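Local structure of paenibacillus xanthan lyase (Paenibacillus, 6F2P) at residues A629-A633 against T634-S638; F487-D490 against D491-V494; A147-I150 against S151-A155. The protein probably cleaves xanthan by elimination at the terminal mannosyl-glucuronosyl linkage of its side chains, acting as a calcium-binding polysaccharide lyase of family 8. All coordinates share one frame; numbering follows the deposited sequence.

Contact 1: A629-A633 against T634-S638; sequences ASYAA and TPQIS. With CA (calcium ion), chain B.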
ATOM      1  N   ALA A 629      31.451   0.315 -14.861  1.00 24.14           N
ATOM      2  CA  ALA A 629      32.511   1.263 -14.565  1.00 23.49           C
ATOM      3  C   ALA A 629      32.122   2.647 -15.079  1.00 24.15           C
ATOM      4  O   ALA A 629      32.266   3.655 -14.377  1.00 23.24           O
ATOM      5  CB  ALA A 629      33.805   0.807 -15.203  1.00 20.15           C
ATOM      6  N   SER A 630      31.607   2.688 -16.302  1.00 24.59           N
ATOM      7  CA  SER A 630      31.244   3.953 -16.929  1.00 23.71           C
ATOM      8  C   SER A 630      30.181   4.699 -16.116  1.00 24.31           C
ATOM      9  O   SER A 630      30.271   5.912 -15.926  1.00 24.31           O
ATOM     10  CB  SER A 630      30.772   3.716 -18.362  1.00 17.47           C
ATOM     11  OG  SER A 630      30.331   4.923 -18.953  1.00 41.09           O
ATOM     12  N   TYR A 631      29.192   3.957 -15.624  1.00 26.53           N
ATOM     13  CA  TYR A 631      28.151   4.519 -14.769  1.00 21.57           C
ATOM     14  C   TYR A 631      28.758   5.066 -13.483  1.00 22.87           C
ATOM     15  O   TYR A 631      28.389   6.147 -13.031  1.00 21.59           O
ATOM     16  CB  TYR A 631      27.096   3.457 -14.445  1.00 17.99           C
ATOM     17  CG  TYR A 631      25.812   3.972 -13.812  1.00 15.06           C
ATOM     18  CD1 TYR A 631      25.747   4.276 -12.455  1.00 18.54           C
ATOM     19  CD2 TYR A 631      24.651   4.110 -14.567  1.00 16.67           C
ATOM     20  CE1 TYR A 631      24.565   4.730 -11.872  1.00 16.17           C
ATOM     21  CE2 TYR A 631      23.463   4.563 -13.994  1.00 17.56           C
ATOM     22  CZ  TYR A 631      23.427   4.873 -12.648  1.00 18.22           C
ATOM     23  OH  TYR A 631      22.250   5.327 -12.080  1.00 17.88           O
ATOM     24  N   ALA A 632      29.693   4.328 -12.895  1.00 27.23           N
ATOM     25  CA  ALA A 632      30.303   4.763 -11.642  1.00 22.95           C
ATOM     26  C   ALA A 632      31.041   6.085 -11.803  1.00 21.77           C
ATOM     27  O   ALA A 632      31.054   6.906 -10.889  1.00 29.55           O
ATOM     28  CB  ALA A 632      31.227   3.701 -11.101  1.00 24.32           C
ATOM     29  N   ALA A 633      31.638   6.303 -12.969  1.00 28.59           N
ATOM     30  CA  ALA A 633      32.397   7.531 -13.218  1.00 28.51           C
ATOM     31  C   ALA A 633      31.494   8.755 -13.322  1.00 29.96           C
ATOM     32  O   ALA A 633      31.822   9.839 -12.831  1.00 34.52           O
ATOM     33  CB  ALA A 633      33.232   7.387 -14.481  1.00 20.16           C
ATOM     34  N   THR A 634      30.364   8.579 -13.995  1.00 27.92           N
ATOM     35  CA  THR A 634      29.404   9.653 -14.173  1.00 23.34           C
ATOM     36  C   THR A 634      28.000   9.086 -13.959  1.00 21.06           C
ATOM     37  O   THR A 634      27.308   8.731 -14.910  1.00 24.33           O
ATOM     38  CB  THR A 634      29.552  10.327 -15.567  1.00 21.67           C
ATOM     39  OG1 THR A 634      29.580   9.325 -16.583  1.00 36.76           O
ATOM     40  CG2 THR A 634      30.851  11.093 -15.647  1.00 24.38           C
ATOM     41  N   PRO A 635      27.590   8.973 -12.687  1.00 20.69           N
ATOM     42  CA  PRO A 635      26.321   8.345 -12.305  1.00 22.01           C
ATOM     43  C   PRO A 635      25.146   9.132 -12.825  1.00 21.28           C
ATOM     44  O   PRO A 635      25.181  10.354 -12.785  1.00 21.10           O
ATOM     45  CB  PRO A 635      26.336   8.418 -10.775  1.00 22.08           C
ATOM     46  CG  PRO A 635      27.763   8.600 -10.408  1.00 25.34           C
ATOM     47  CD  PRO A 635      28.368   9.398 -11.514  1.00 19.55           C
ATOM     48  N   GLN A 636      24.117   8.431 -13.293  1.00 23.54           N
ATOM     49  CA  GLN A 636      22.899   9.078 -13.748  1.00 20.01           C
ATOM     50  C   GLN A 636      21.958   9.359 -12.571  1.00 22.25           C
ATOM     51  O   GLN A 636      20.839   9.831 -12.773  1.00 23.42           O
ATOM     52  CB  GLN A 636      22.186   8.214 -14.786  1.00 22.62           C
ATOM     53  CG  GLN A 636      23.085   7.633 -15.865  1.00 20.11           C
ATOM     54  CD  GLN A 636      22.384   6.558 -16.662  1.00 23.04           C
ATOM     55  OE1 GLN A 636      21.206   6.292 -16.453  1.00 27.37           O
ATOM     56  NE2 GLN A 636      23.105   5.924 -17.571  1.00 39.19           N
ATOM     57  N   ILE A 637      22.405   9.069 -11.347  1.00 19.11           N
ATOM     58  CA  ILE A 637      21.613   9.386 -10.152  1.00 16.77           C
ATOM     59  C   ILE A 637      22.382  10.264  -9.166  1.00 20.60           C
ATOM     60  O   ILE A 637      23.611  10.231  -9.118  1.00 27.14           O
ATOM     61  CB  ILE A 637      21.117   8.115  -9.412  1.00 15.60           C
ATOM     62  CG1 ILE A 637      22.303   7.276  -8.935  1.00 14.93           C
ATOM     63  CG2 ILE A 637      20.179   7.293 -10.295  1.00 14.85           C
ATOM     64  CD1 ILE A 637      22.579   7.398  -7.452  1.00 14.73           C
ATOM     65  N   SER A 638      21.653  11.046  -8.376  1.00 17.58           N
ATOM     66  CA  SER A 638      22.271  11.844  -7.325  1.00 19.72           C
ATOM     67  C   SER A 638      21.504  11.706  -6.027  1.00 19.89           C
ATOM     68  O   SER A 638      20.315  11.992  -5.960  1.00 22.72           O
ATOM     69  CB  SER A 638      22.365  13.306  -7.735  1.00 14.52           C
ATOM     70  OG  SER A 638      23.223  13.422  -8.851  1.00 32.74           O
TER
HETATM   71 CA    CA B1101      19.093   5.686 -15.850  1.00 20.09          CA
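Y631 lies lengthwise against the chain that leaves its own helix, touching P635, Q636 and I637 in turn. Its CB sets out away from 634-638, but with CG anti to the backbone N (chi1 -168°) the ring swings along the exit path. CD1 is 4.1 Å from P635 CA, and CE1 reaches the same atom and the CB of that proline. P635 CA and Q636 N lie over one face of the ring, the amide nitrogen displaced toward the rim and 3.7 Å from Y631 CZ. Along the CD2-CE2 edge, on the same side of the ring, CD2 faces Q636 NE2 and CE2 meets Q636 CD at 3.5 Å. There the glutamine side chain crosses the tyrosine almost perpendicularly, its amide plane turned 45° from the ring. The tip, OH, packs 3.4 Å from I637 CG2 and is hydrogen-bonded to E492. Q636 runs extended beyond CG, past the ring, and places OE1 2.3 Å from the calcium ion. T634, the first residue to leave helical geometry, still donates its N-H to S630 O (3.3 Å). With an alanine in place of Y631, ring and hydroxyl are gone, which would probably leave E492 without the phenol hydrogen bond and open a gap beside the metal-binding Q636. The turn joins helix 625-633, whose A629 rests on strand 545-550 and A632 on that strand and 559-563, to strand 637-642, at the margin of a seven-stranded antiparallel sheet; Y631 and I637 face strand 613-621 through L620 and V618.

Contact 2: F487-D490 against D491-V494; sequences FMFD and DEIV. With CA (calcium ion), chain B.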
ATOM      1  N   PHE A 487      14.611   3.075  -5.063  1.00 14.53           N
ATOM      2  CA  PHE A 487      14.335   4.094  -6.072  1.00 16.83           C
ATOM      3  C   PHE A 487      14.542   3.464  -7.425  1.00 13.59           C
ATOM      4  O   PHE A 487      15.665   3.162  -7.820  1.00 16.01           O
ATOM      5  CB  PHE A 487      15.245   5.310  -5.882  1.00 14.96           C
ATOM      6  CG  PHE A 487      15.149   5.918  -4.507  1.00 14.07           C
ATOM      7  CD1 PHE A 487      15.813   5.341  -3.431  1.00  9.17           C
ATOM      8  CD2 PHE A 487      14.383   7.059  -4.287  1.00 13.31           C
ATOM      9  CE1 PHE A 487      15.716   5.886  -2.163  1.00 10.68           C
ATOM     10  CE2 PHE A 487      14.282   7.617  -3.019  1.00 10.55           C
ATOM     11  CZ  PHE A 487      14.954   7.030  -1.955  1.00 13.30           C
ATOM     12  N   MET A 488      13.443   3.250  -8.129  1.00 13.67           N
ATOM     13  CA  MET A 488      13.454   2.389  -9.295  1.00 15.70           C
ATOM     14  C   MET A 488      13.188   3.190 -10.559  1.00 17.84           C
ATOM     15  O   MET A 488      12.080   3.678 -10.757  1.00 23.38           O
ATOM     16  CB  MET A 488      12.409   1.292  -9.091  1.00 13.99           C
ATOM     17  CG  MET A 488      12.748   0.385  -7.912  1.00 13.19           C
ATOM     18  SD  MET A 488      11.355  -0.283  -6.980  1.00 14.71           S
ATOM     19  CE  MET A 488      10.893   1.106  -5.952  1.00 14.41           C
ATOM     20  N   PHE A 489      14.208   3.336 -11.403  1.00 16.80           N
ATOM     21  CA  PHE A 489      14.113   4.218 -12.571  1.00 17.00           C
ATOM     22  C   PHE A 489      14.087   3.451 -13.885  1.00 19.68           C
ATOM     23  O   PHE A 489      13.450   2.404 -13.974  1.00 24.30           O
ATOM     24  CB  PHE A 489      15.230   5.265 -12.557  1.00 15.17           C
ATOM     25  CG  PHE A 489      15.216   6.148 -11.332  1.00 15.82           C
ATOM     26  CD1 PHE A 489      14.164   7.024 -11.103  1.00 15.85           C
ATOM     27  CD2 PHE A 489      16.243   6.091 -10.406  1.00 13.95           C
ATOM     28  CE1 PHE A 489      14.144   7.843  -9.972  1.00 14.48           C
ATOM     29  CE2 PHE A 489      16.234   6.899  -9.277  1.00 12.40           C
ATOM     30  CZ  PHE A 489      15.183   7.779  -9.060  1.00 16.74           C
ATOM     31  N   ASP A 490      14.755   3.965 -14.913  1.00 15.68           N
ATOM     32  CA  ASP A 490      14.672   3.302 -16.217  1.00 20.29           C
ATOM     33  C   ASP A 490      15.577   2.071 -16.343  1.00 16.42           C
ATOM     34  O   ASP A 490      15.193   1.088 -16.965  1.00 18.36           O
ATOM     35  CB  ASP A 490      14.903   4.281 -17.378  1.00 18.56           C
ATOM     36  CG  ASP A 490      16.195   5.044 -17.247  1.00 17.22           C
ATOM     37  OD1 ASP A 490      16.669   5.183 -16.108  1.00 20.98           O
ATOM     38  OD2 ASP A 490      16.738   5.511 -18.272  1.00 22.92           O
ATOM     39  N   ASP A 491      16.769   2.122 -15.757  1.00 17.43           N
ATOM     40  CA  ASP A 491      17.715   1.018 -15.888  1.00 15.79           C
ATOM     41  C   ASP A 491      18.577   0.871 -14.645  1.00 15.18           C
ATOM     42  O   ASP A 491      19.613   0.225 -14.683  1.00 18.82           O
ATOM     43  CB  ASP A 491      18.601   1.190 -17.130  1.00 15.14           C
ATOM     44  CG  ASP A 491      19.390   2.498 -17.123  1.00 22.76           C
ATOM     45  OD1 ASP A 491      19.225   3.311 -16.188  1.00 21.56           O
ATOM     46  OD2 ASP A 491      20.149   2.731 -18.087  1.00 26.23           O
ATOM     47  N   GLU A 492      18.153   1.481 -13.546  1.00 15.11           N
ATOM     48  CA  GLU A 492      18.860   1.318 -12.285  1.00 18.82           C
ATOM     49  C   GLU A 492      17.885   1.256 -11.131  1.00 17.03           C
ATOM     50  O   GLU A 492      16.769   1.771 -11.221  1.00 18.06           O
ATOM     51  CB  GLU A 492      19.853   2.462 -12.044  1.00 15.75           C
ATOM     52  CG  GLU A 492      19.222   3.834 -11.898  1.00 12.83           C
ATOM     53  CD  GLU A 492      19.131   4.579 -13.222  1.00 21.60           C
ATOM     54  OE1 GLU A 492      18.088   4.453 -13.892  1.00 21.24           O
ATOM     55  OE2 GLU A 492      20.100   5.286 -13.597  1.00 20.84           O
ATOM     56  N   ILE A 493      18.316   0.610 -10.052  1.00 13.26           N
ATOM     57  CA  ILE A 493      17.613   0.671  -8.780  1.00 15.11           C
ATOM     58  C   ILE A 493      18.555   1.207  -7.715  1.00 15.32           C
ATOM     59  O   ILE A 493      19.641   0.670  -7.512  1.00 20.06           O
ATOM     60  CB  ILE A 493      17.113  -0.705  -8.325  1.00 15.05           C
ATOM     61  CG1 ILE A 493      16.110  -1.264  -9.332  1.00 15.33           C
ATOM     62  CG2 ILE A 493      16.482  -0.601  -6.949  1.00  8.45           C
ATOM     63  CD1 ILE A 493      16.600  -2.492 -10.039  1.00 17.37           C
ATOM     64  N   VAL A 494      18.158   2.279  -7.044  1.00 11.46           N
ATOM     65  CA  VAL A 494      18.976   2.786  -5.957  1.00 12.64           C
ATOM     66  C   VAL A 494      18.384   2.310  -4.641  1.00 15.08           C
ATOM     67  O   VAL A 494      17.175   2.436  -4.414  1.00 15.75           O
ATOM     68  CB  VAL A 494      19.067   4.323  -5.965  1.00 16.33           C
ATOM     69  CG1 VAL A 494      19.940   4.810  -4.814  1.00 10.36           C
ATOM     70  CG2 VAL A 494      19.608   4.822  -7.305  1.00 13.15           C
TER
HETATM   71 CA    CA B1101      19.093   5.686 -15.850  1.00 20.09          CA
HETATM   72  O   HOH W   1      14.341   0.289 -12.041  1.00 18.59           O
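F487 and V494 are paired through both of their peptide groups: F487 N donates to V494 O (2.7 Å), and V494 N returns the bond to F487 O (2.8 Å), an antiparallel hydrogen-bonded pair. Their side chains share one face of the sheet, CB to CB at 3.9 Å. The F487 ring, beside its backbone N, brings V494 O to its edge, in the ring plane, with CD1 of F487 3.4 Å from that oxygen. Nearer the turn, F489 N gives E492 O a nearly straight bond (171°), and a water donates to both F489 O and E492 O. D490 is the third large contributor. With CG between backbone N and carbonyl carbon (chi1 54°), its carboxylate comes toward 491-494 and OD1 lies 2.5 Å from the calcium ion. D491 adds OD1 at 2.4 Å from the metal, and E492 supplies both carboxylate oxygens, OE2 also being held by the hydroxyl of Y631. The metal probably offsets the charge of these crowded carboxylates, while D491 N donates to E492 OE1 from above the carboxylate plane. Q636 and E651 complete the protein ligands. This is a beta hairpin, strands 481-488 and 493-501 of the super-sandwich sheet, whose turn forms most of a calcium site.

Contact 3: A147-I150 against S151-A155; sequences ATQI and SNYMA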
ATOM      1  N   ALA A 147     -27.440 -46.726 -13.792  1.00 28.31           N
ATOM      2  CA  ALA A 147     -28.091 -45.593 -13.153  1.00 22.15           C
ATOM      3  C   ALA A 147     -27.991 -45.762 -11.656  1.00 26.57           C
ATOM      4  O   ALA A 147     -27.877 -44.788 -10.914  1.00 29.28           O
ATOM      5  CB  ALA A 147     -29.541 -45.516 -13.568  1.00 16.25           C
ATOM      6  N   THR A 148     -28.028 -47.014 -11.217  1.00 24.46           N
ATOM      7  CA  THR A 148     -28.030 -47.305  -9.796  1.00 26.40           C
ATOM      8  C   THR A 148     -26.658 -46.984  -9.207  1.00 28.97           C
ATOM      9  O   THR A 148     -26.552 -46.440  -8.105  1.00 22.34           O
ATOM     10  CB  THR A 148     -28.440 -48.762  -9.542  1.00 26.25           C
ATOM     11  OG1 THR A 148     -29.721 -48.993 -10.140  1.00 28.60           O
ATOM     12  CG2 THR A 148     -28.528 -49.057  -8.056  1.00 18.00           C
ATOM     13  N   GLN A 149     -25.610 -47.300  -9.961  1.00 28.70           N
ATOM     14  CA  GLN A 149     -24.255 -46.956  -9.546  1.00 29.84           C
ATOM     15  C   GLN A 149     -24.060 -45.437  -9.468  1.00 27.09           C
ATOM     16  O   GLN A 149     -23.542 -44.911  -8.477  1.00 24.09           O
ATOM     17  CB  GLN A 149     -23.232 -47.587 -10.493  1.00 25.71           C
ATOM     18  CG  GLN A 149     -23.119 -49.095 -10.347  1.00 20.96           C
ATOM     19  CD  GLN A 149     -22.281 -49.727 -11.440  1.00 23.82           C
ATOM     20  OE1 GLN A 149     -22.360 -49.337 -12.610  1.00 25.64           O
ATOM     21  NE2 GLN A 149     -21.461 -50.703 -11.062  1.00 17.06           N
ATOM     22  N   ILE A 150     -24.485 -44.735 -10.512  1.00 27.63           N
ATOM     23  CA  ILE A 150     -24.359 -43.285 -10.554  1.00 22.87           C
ATOM     24  C   ILE A 150     -25.148 -42.631  -9.416  1.00 24.04           C
ATOM     25  O   ILE A 150     -24.667 -41.703  -8.756  1.00 22.33           O
ATOM     26  CB  ILE A 150     -24.810 -42.734 -11.911  1.00 21.41           C
ATOM     27  CG1 ILE A 150     -23.817 -43.166 -12.992  1.00 22.03           C
ATOM     28  CG2 ILE A 150     -24.915 -41.217 -11.865  1.00 20.95           C
ATOM     29  CD1 ILE A 150     -24.298 -42.920 -14.407  1.00 23.12           C
ATOM     30  N   SER A 151     -26.351 -43.140  -9.181  1.00 20.30           N
ATOM     31  CA  SER A 151     -27.174 -42.687  -8.071  1.00 24.81           C
ATOM     32  C   SER A 151     -26.470 -42.842  -6.722  1.00 24.45           C
ATOM     33  O   SER A 151     -26.448 -41.912  -5.917  1.00 25.93           O
ATOM     34  CB  SER A 151     -28.485 -43.460  -8.046  1.00 26.33           C
ATOM     35  OG  SER A 151     -28.918 -43.632  -6.709  1.00 34.27           O
ATOM     36  N   ASN A 152     -25.909 -44.025  -6.478  1.00 24.66           N
ATOM     37  CA  ASN A 152     -25.205 -44.306  -5.228  1.00 25.97           C
ATOM     38  C   ASN A 152     -24.027 -43.371  -5.002  1.00 24.19           C
ATOM     39  O   ASN A 152     -23.905 -42.765  -3.934  1.00 20.03           O
ATOM     40  CB  ASN A 152     -24.708 -45.758  -5.184  1.00 24.28           C
ATOM     41  CG  ASN A 152     -25.828 -46.762  -4.946  1.00 24.52           C
ATOM     42  OD1 ASN A 152     -26.811 -46.477  -4.266  1.00 24.42           O
ATOM     43  ND2 ASN A 152     -25.672 -47.950  -5.504  1.00 29.01           N
ATOM     44  N   TYR A 153     -23.158 -43.263  -6.006  1.00 20.12           N
ATOM     45  CA  TYR A 153     -21.970 -42.431  -5.885  1.00 16.24           C
ATOM     46  C   TYR A 153     -22.365 -40.969  -5.636  1.00 23.85           C
ATOM     47  O   TYR A 153     -21.744 -40.287  -4.817  1.00 21.46           O
ATOM     48  CB  TYR A 153     -21.087 -42.533  -7.129  1.00 15.28           C
ATOM     49  CG  TYR A 153     -20.790 -43.942  -7.602  1.00 20.66           C
ATOM     50  CD1 TYR A 153     -20.839 -45.027  -6.727  1.00 26.06           C
ATOM     51  CD2 TYR A 153     -20.445 -44.187  -8.929  1.00 20.51           C
ATOM     52  CE1 TYR A 153     -20.566 -46.320  -7.167  1.00 19.34           C
ATOM     53  CE2 TYR A 153     -20.166 -45.474  -9.376  1.00 19.15           C
ATOM     54  CZ  TYR A 153     -20.230 -46.533  -8.489  1.00 23.60           C
ATOM     55  OH  TYR A 153     -19.960 -47.809  -8.922  1.00 20.64           O
ATOM     56  N   MET A 154     -23.402 -40.493  -6.330  1.00 22.03           N
ATOM     57  CA  MET A 154     -23.845 -39.107  -6.158  1.00 20.89           C
ATOM     58  C   MET A 154     -24.504 -38.902  -4.801  1.00 18.83           C
ATOM     59  O   MET A 154     -24.320 -37.865  -4.166  1.00 20.91           O
ATOM     60  CB  MET A 154     -24.788 -38.669  -7.279  1.00 17.42           C
ATOM     61  CG  MET A 154     -24.117 -38.520  -8.642  1.00 19.87           C
ATOM     62  SD  MET A 154     -22.738 -37.348  -8.682  1.00 21.93           S
ATOM     63  CE  MET A 154     -21.326 -38.453  -8.754  1.00 20.50           C
ATOM     64  N   ALA A 155     -25.250 -39.901  -4.348  1.00 18.60           N
ATOM     65  CA  ALA A 155     -25.907 -39.825  -3.048  1.00 20.69           C
ATOM     66  C   ALA A 155     -24.883 -39.645  -1.940  1.00 19.89           C
ATOM     67  O   ALA A 155     -25.145 -38.982  -0.933  1.00 23.81           O
ATOM     68  CB  ALA A 155     -26.747 -41.064  -2.798  1.00 18.14           C
TER
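Y153 lays its ring over the carbonyl of Q149, one helical turn earlier, and the two side chains run on together in the same direction. Q149 O sits over the centre of one ring face, 3.0 Å above the plane. That same oxygen accepts the hydrogen bond of Y153 N at 3.0 Å, nearly linear (174°), so the carbonyl is held by the helix while its flank is roofed by the ring. Farther out, the phenol oxygen of Y153 comes to 3.6 Å from Q149 CB. Q149 continues extended beyond CG, its amide plane 34° from the ring. Both polar ends then find D106 of helix 95-111, Y153 OH at one carboxylate oxygen and Q149 NE2 at the other, while Q149 OE1 accepts from the backbone N of T146 just ahead of the helix. Beside this pair, I150 CG2 approaches M154 CG at 4.3 Å, the methionine bending at chi2 and chi3 toward helices 123-141 and 168-184; I150 packs on Y142 and L145. The outer side, with A147, T148 and S151, is looser. T148 and N152 lie side by side with CG2 of T148 4.0 Å from ND2 of N152, and this amide is too poorly angled toward T148 O to bond. N152 also touches N109 of helix 95-111. Within the two segments S151 meets backbone: its CB passes 3.2 Å from A147 O; a diol, probably from the crystallisation liquor, is bound next to it. Regular bonds such as S151 N to A147 O (2.8 Å) run through both sides alike. The helix, buried on one flank against its neighbours and exposed on the other, is one of those of the N-terminal alpha-helical domain, an incomplete alpha/alpha toroid in family 8 relatives.

How the contacts relate
Contacts 1 and 2 meet at one calcium ion, their centres about 13 Å apart. Contact 2, a buried hairpin turn, supplies four of the six ligand atoms, all carboxylate oxygens; contact 1, only partly buried, adds one amide oxygen to the metal, and its tyrosine supports the ligand E492 from the second shell, so the metal ties the hairpin to the chain entering the next beta-sheet. Contact 3 belongs to the helical domain, its centre about 62 Å from that of contact 2, and is likewise only partly buried. Its chemistry is helical: repeating backbone bonds, apolar packing inward, and an aspartate of a neighbouring helix that receives two of its side chains. Strand pairing occurs in contact 2, whereas contact 1 carries a helix out into a strand.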